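Local coordinates for protein dihydroorotase (Agrobacterium tumefaciens, PDB 2OGJ) that acts in vitro as a zinc-dependent esterase that deacetylates acetyl-(R)-mandelate and, less efficiently, acetyl glycolate, at residues Pro204-Val209 with Val228-Phe233; Ile263-Ala268 with Phe299-Leu304. All coordinates share one frame; numbering follows the deposited sequence.

Interaction 1. Residues Pro204-Val209 with Val228-Phe233; sequences PMMVHV and VVTHCF. With ZN (zinc ion), chain H.
H208 and H231 meet at one zinc ion, held at the C-terminal ends of two neighbouring parallel strands of a TIM barrel. H208 binds the metal through ND1 at 2.4 Å and H231 through NE2 at 2.5 Å. The carboxylated lysine K175 completes the protein ligands and also reaches the second zinc. The two imidazoles cross obliquely, with their planes at 63°. H208 ND1 sits at the edge of the H231 ring, close to its plane.

The next shell is T230. Its chi1 of -172° places CG2 between the backbone N and the carbonyl carbon. This methyl lies over the face of the H231 ring and packs 3.7 Å from H208 CB. The same torsion leaves OG1 to bond H77 ND1 and D262 OD2, and H77 is a ligand of the other zinc.

Behind the histidines, strands 206-209 and 228-230 pair as the ends of a right-handed beta-alpha-beta unit closed by helix 216-222. V228 N donates to M205 O at 2.8 Å, and V207 N donates to V228 O at 2.7 Å. V207 and V229 lie against the helix. Nearest the metal of the three bonds, T230 N donates to V207 O at 3.0 Å.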
loop_
_atom_site.group_PDB
_atom_site.type_symbol
_atom_site.label_atom_id
_atom_site.label_comp_id
_atom_site.label_asym_id
_atom_site.label_seq_id
_atom_site.Cartn_x
_atom_site.Cartn_y
_atom_site.Cartn_z
ATOM N N PRO A 204 12.743 27.716 -10.132
ATOM C CA PRO A 204 13.482 27.206 -8.977
ATOM C C PRO A 204 12.677 26.268 -8.094
ATOM O O PRO A 204 11.457 26.258 -8.142
ATOM C CB PRO A 204 13.902 28.475 -8.253
ATOM C CG PRO A 204 12.769 29.396 -8.555
ATOM C CD PRO A 204 12.533 29.165 -10.014
HETATM N N MSE A 205 13.375 25.492 -7.275
HETATM C CA MSE A 205 12.728 24.532 -6.393
HETATM C C MSE A 205 13.098 24.760 -4.926
HETATM O O MSE A 205 14.276 24.818 -4.581
HETATM C CB MSE A 205 13.131 23.112 -6.810
HETATM C CG MSE A 205 12.316 22.011 -6.158
HETATM SE SE MSE A 205 12.906 20.377 -6.594
HETATM C CE MSE A 205 12.068 19.415 -5.415
HETATM N N MSE A 206 12.094 24.902 -4.062
HETATM C CA MSE A 206 12.352 25.102 -2.633
HETATM C C MSE A 206 12.100 23.781 -1.931
HETATM O O MSE A 206 10.992 23.242 -1.991
HETATM C CB MSE A 206 11.440 26.195 -2.035
HETATM C CG MSE A 206 11.566 26.358 -0.496
HETATM SE SE MSE A 206 10.635 27.725 0.266
HETATM C CE MSE A 206 9.311 26.893 0.798
ATOM N N VAL A 207 13.122 23.246 -1.269
ATOM C CA VAL A 207 12.940 21.971 -0.597
ATOM C C VAL A 207 13.146 22.011 0.910
ATOM O O VAL A 207 14.163 22.476 1.414
ATOM C CB VAL A 207 13.855 20.890 -1.201
ATOM C CG1 VAL A 207 13.355 19.510 -0.818
ATOM C CG2 VAL A 207 13.884 21.027 -2.709
ATOM N N HIS A 208 12.148 21.502 1.618
ATOM C CA HIS A 208 12.139 21.432 3.071
ATOM C C HIS A 208 12.821 20.134 3.488
ATOM O O HIS A 208 12.664 19.092 2.840
ATOM C CB HIS A 208 10.660 21.574 3.567
ATOM C CG HIS A 208 10.202 20.572 4.594
ATOM N ND1 HIS A 208 9.262 20.890 5.552
ATOM C CD2 HIS A 208 10.471 19.252 4.766
ATOM C CE1 HIS A 208 8.975 19.818 6.268
ATOM N NE2 HIS A 208 9.695 18.810 5.811
ATOM N N VAL A 209 13.615 20.216 4.546
ATOM C CA VAL A 209 14.321 19.055 5.051
ATOM C C VAL A 209 13.947 18.831 6.520
ATOM O O VAL A 209 13.795 19.783 7.278
ATOM C CB VAL A 209 15.855 19.240 4.918
ATOM C CG1 VAL A 209 16.212 19.622 3.486
ATOM C CG2 VAL A 209 16.346 20.285 5.896
ATOM N N VAL A 228 16.395 26.324 -3.598
ATOM C CA VAL A 228 16.403 26.768 -2.220
ATOM C C VAL A 228 16.156 25.625 -1.239
ATOM O O VAL A 228 15.309 24.768 -1.477
ATOM C CB VAL A 228 15.293 27.863 -2.019
ATOM C CG1 VAL A 228 15.321 28.412 -0.593
ATOM C CG2 VAL A 228 15.463 28.987 -3.052
ATOM N N VAL A 229 16.905 25.613 -0.140
ATOM C CA VAL A 229 16.716 24.607 0.898
ATOM C C VAL A 229 16.221 25.403 2.100
ATOM O O VAL A 229 16.943 26.231 2.662
ATOM C CB VAL A 229 18.035 23.898 1.294
ATOM C CG1 VAL A 229 17.837 23.117 2.579
ATOM C CG2 VAL A 229 18.530 23.017 0.156
ATOM N N THR A 230 14.973 25.172 2.486
ATOM C CA THR A 230 14.419 25.866 3.631
ATOM C C THR A 230 14.616 24.952 4.841
ATOM O O THR A 230 14.630 23.729 4.703
ATOM C CB THR A 230 12.921 26.218 3.404
ATOM O OG1 THR A 230 12.470 27.066 4.466
ATOM C CG2 THR A 230 12.063 24.954 3.336
ATOM N N HIS A 231 14.775 25.570 6.013
ATOM C CA HIS A 231 15.030 24.891 7.281
ATOM C C HIS A 231 16.531 24.596 7.353
ATOM O O HIS A 231 16.972 23.718 8.085
ATOM C CB HIS A 231 14.235 23.590 7.387
ATOM C CG HIS A 231 12.753 23.768 7.249
ATOM N ND1 HIS A 231 12.101 24.928 7.615
ATOM C CD2 HIS A 231 11.787 22.912 6.841
ATOM C CE1 HIS A 231 10.800 24.781 7.440
ATOM N NE2 HIS A 231 10.584 23.566 6.973
ATOM N N CYS A 232 17.308 25.359 6.593
ATOM C CA CYS A 232 18.761 25.179 6.500
ATOM C C CYS A 232 19.490 24.991 7.824
ATOM O O CYS A 232 20.463 24.234 7.896
ATOM C CB CYS A 232 19.387 26.366 5.762
ATOM S SG CYS A 232 19.287 27.887 6.692
ATOM N N PHE A 233 19.024 25.678 8.868
ATOM C CA PHE A 233 19.670 25.606 10.179
ATOM C C PHE A 233 18.861 24.952 11.277
ATOM O O PHE A 233 18.913 25.383 12.436
ATOM C CB PHE A 233 20.101 27.007 10.630
ATOM C CG PHE A 233 21.152 27.615 9.755
ATOM C CD1 PHE A 233 22.023 26.803 9.038
ATOM C CD2 PHE A 233 21.286 28.994 9.658
ATOM C CE1 PHE A 233 23.004 27.351 8.237
ATOM C CE2 PHE A 233 22.279 29.560 8.850
ATOM C CZ PHE A 233 23.137 28.733 8.140
HETATM ZN ZN ZN H . 8.354 23.009 6.080
#

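Interaction 2. Residues Ile263-Ala268 with Phe299-Leu304; sequences IGHGGA and FPVWDL
H265 and V301 carry this contact between two loops, and H265 is the side chain to follow. Its CB points toward the 299-304 segment. CG is anti to the backbone N (chi1 -173°), which sends the imidazole out along the side of V301. CG lies 3.9 Å from V301 CG2. CD2 comes nearer to the same methyl, at 3.3 Å. NE2, at the tip, is again 3.9 Å from V301 CG2 and has P300 CB as a looser neighbour. The methyl meets the ring obliquely. The two side chains run past each other in opposite directions.

V301 CG2 also touches the backbone of the other loop, at H265 O, 3.3 Å away, and at G266 CA, 3.7 Å away. Beyond it, P300 brings CB and CG against G267, with P300 CG 3.6 Å from G267 CA. No hydrogen bond joins the two segments, so the contact is van der Waals packing.

F270 meets the H265 ring, and T290 and T307 pack on V301. The 299-304 segment runs into helix 304-313, with D303 at its N-cap. G266 lies about 4 Å from the side chain of the zinc ligand D291, between nearest atoms. The arrangement belongs to the loops at the C-terminal end of an amidohydrolase TIM barrel, around its binuclear metal site.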
loop_
_atom_site.group_PDB
_atom_site.type_symbol
_atom_site.label_atom_id
_atom_site.label_comp_id
_atom_site.label_asym_id
_atom_site.label_seq_id
_atom_site.Cartn_x
_atom_site.Cartn_y
_atom_site.Cartn_z
ATOM N N ILE A 263 16.352 30.143 6.080
ATOM C CA ILE A 263 16.080 29.784 7.468
ATOM C C ILE A 263 14.738 29.091 7.618
ATOM O O ILE A 263 14.661 28.013 8.205
ATOM C CB ILE A 263 16.136 31.021 8.433
ATOM C CG1 ILE A 263 17.321 30.884 9.394
ATOM C CG2 ILE A 263 14.915 31.058 9.343
ATOM C CD1 ILE A 263 18.658 30.705 8.747
ATOM N N GLY A 264 13.685 29.707 7.084
ATOM C CA GLY A 264 12.356 29.127 7.190
ATOM C C GLY A 264 12.068 28.673 8.610
ATOM O O GLY A 264 11.650 27.534 8.840
ATOM N N HIS A 265 12.308 29.562 9.572
ATOM C CA HIS A 265 12.062 29.276 10.992
ATOM C C HIS A 265 10.570 28.946 11.201
ATOM O O HIS A 265 9.676 29.743 10.818
ATOM C CB HIS A 265 12.452 30.515 11.816
ATOM C CG HIS A 265 12.418 30.313 13.304
ATOM N ND1 HIS A 265 13.278 30.974 14.158
ATOM C CD2 HIS A 265 11.639 29.535 14.092
ATOM C CE1 HIS A 265 13.035 30.611 15.403
ATOM N NE2 HIS A 265 12.044 29.738 15.392
ATOM N N GLY A 266 10.268 27.803 11.810
ATOM C CA GLY A 266 8.856 27.523 11.983
ATOM C C GLY A 266 8.361 26.545 13.025
ATOM O O GLY A 266 7.498 25.715 12.725
ATOM N N GLY A 267 8.869 26.632 14.247
ATOM C CA GLY A 267 8.405 25.711 15.269
ATOM C C GLY A 267 9.351 24.544 15.443
ATOM O O GLY A 267 9.629 24.134 16.570
ATOM N N ALA A 268 9.853 24.002 14.339
ATOM C CA ALA A 268 10.786 22.892 14.436
ATOM C C ALA A 268 12.059 23.065 13.607
ATOM O O ALA A 268 12.988 22.278 13.746
ATOM C CB ALA A 268 10.085 21.589 14.040
ATOM N N PHE A 299 3.684 31.144 19.183
ATOM C CA PHE A 299 4.807 30.858 20.034
ATOM C C PHE A 299 6.212 30.939 19.468
ATOM O O PHE A 299 6.879 31.961 19.627
ATOM C CB PHE A 299 4.661 29.514 20.750
ATOM C CG PHE A 299 5.921 29.084 21.457
ATOM C CD1 PHE A 299 6.558 29.941 22.345
ATOM C CD2 PHE A 299 6.500 27.850 21.195
ATOM C CE1 PHE A 299 7.748 29.575 22.954
ATOM C CE2 PHE A 299 7.692 27.480 21.805
ATOM C CZ PHE A 299 8.315 28.346 22.684
ATOM N N PRO A 300 6.682 29.888 18.784
ATOM C CA PRO A 300 8.060 30.009 18.281
ATOM C C PRO A 300 8.365 31.339 17.572
ATOM O O PRO A 300 8.942 32.266 18.137
ATOM C CB PRO A 300 8.200 28.804 17.340
ATOM C CG PRO A 300 6.996 27.924 17.662
ATOM C CD PRO A 300 5.921 28.897 18.011
ATOM N N VAL A 301 7.952 31.396 16.314
ATOM C CA VAL A 301 8.145 32.535 15.430
ATOM C C VAL A 301 7.112 33.600 15.703
ATOM O O VAL A 301 5.918 33.321 15.675
ATOM C CB VAL A 301 7.941 32.104 13.973
ATOM C CG1 VAL A 301 8.424 33.174 13.026
ATOM C CG2 VAL A 301 8.619 30.798 13.742
ATOM N N TRP A 302 7.519 34.824 15.971
ATOM C CA TRP A 302 6.468 35.804 16.172
ATOM C C TRP A 302 6.244 36.511 14.835
ATOM O O TRP A 302 5.123 36.621 14.348
ATOM C CB TRP A 302 6.854 36.787 17.281
ATOM C CG TRP A 302 6.934 36.134 18.642
ATOM C CD1 TRP A 302 6.065 35.213 19.170
ATOM C CD2 TRP A 302 7.889 36.411 19.670
ATOM N NE1 TRP A 302 6.412 34.912 20.459
ATOM C CE2 TRP A 302 7.529 35.630 20.795
ATOM C CE3 TRP A 302 9.015 37.244 19.753
ATOM C CZ2 TRP A 302 8.255 35.661 21.989
ATOM C CZ3 TRP A 302 9.734 37.276 20.941
ATOM C CH2 TRP A 302 9.349 36.485 22.044
ATOM N N ASP A 303 7.336 36.945 14.223
ATOM C CA ASP A 303 7.263 37.643 12.965
ATOM C C ASP A 303 8.654 37.715 12.362
ATOM O O ASP A 303 9.626 37.325 12.996
ATOM C CB ASP A 303 6.705 39.039 13.198
ATOM C CG ASP A 303 7.358 39.741 14.390
ATOM O OD1 ASP A 303 6.663 40.555 15.027
ATOM O OD2 ASP A 303 8.551 39.496 14.692
ATOM N N LEU A 304 8.738 38.205 11.131
ATOM C CA LEU A 304 10.008 38.322 10.433
ATOM C C LEU A 304 11.033 39.150 11.216
ATOM O O LEU A 304 12.218 38.793 11.278
ATOM C CB LEU A 304 9.781 38.948 9.057
ATOM C CG LEU A 304 10.972 38.861 8.118
ATOM C CD1 LEU A 304 11.250 37.385 7.859
ATOM C CD2 LEU A 304 10.705 39.617 6.814
#

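Both contacts are buried, and their centres are about 15 Å apart. Interaction 1 is barrel wall and combines backbone strand pairing with metal coordination. Interaction 2 joins loops that follow later in the chain, and it rests on van der Waals packing, with neither strand pairing nor metal ligands. It buries 186 Å², against 447 Å² for interaction 1. Two of its glycines are partly exposed, whereas every touching residue of interaction 1 is buried. The two meet directly. G264 O accepts a weak hydrogen bond from H231 ND1, the ring nitrogen not bound to the metal. I263 CD1 packs on C232 and F233. Through this weak bond G264 acts as a second-shell residue of the zinc ligand H231.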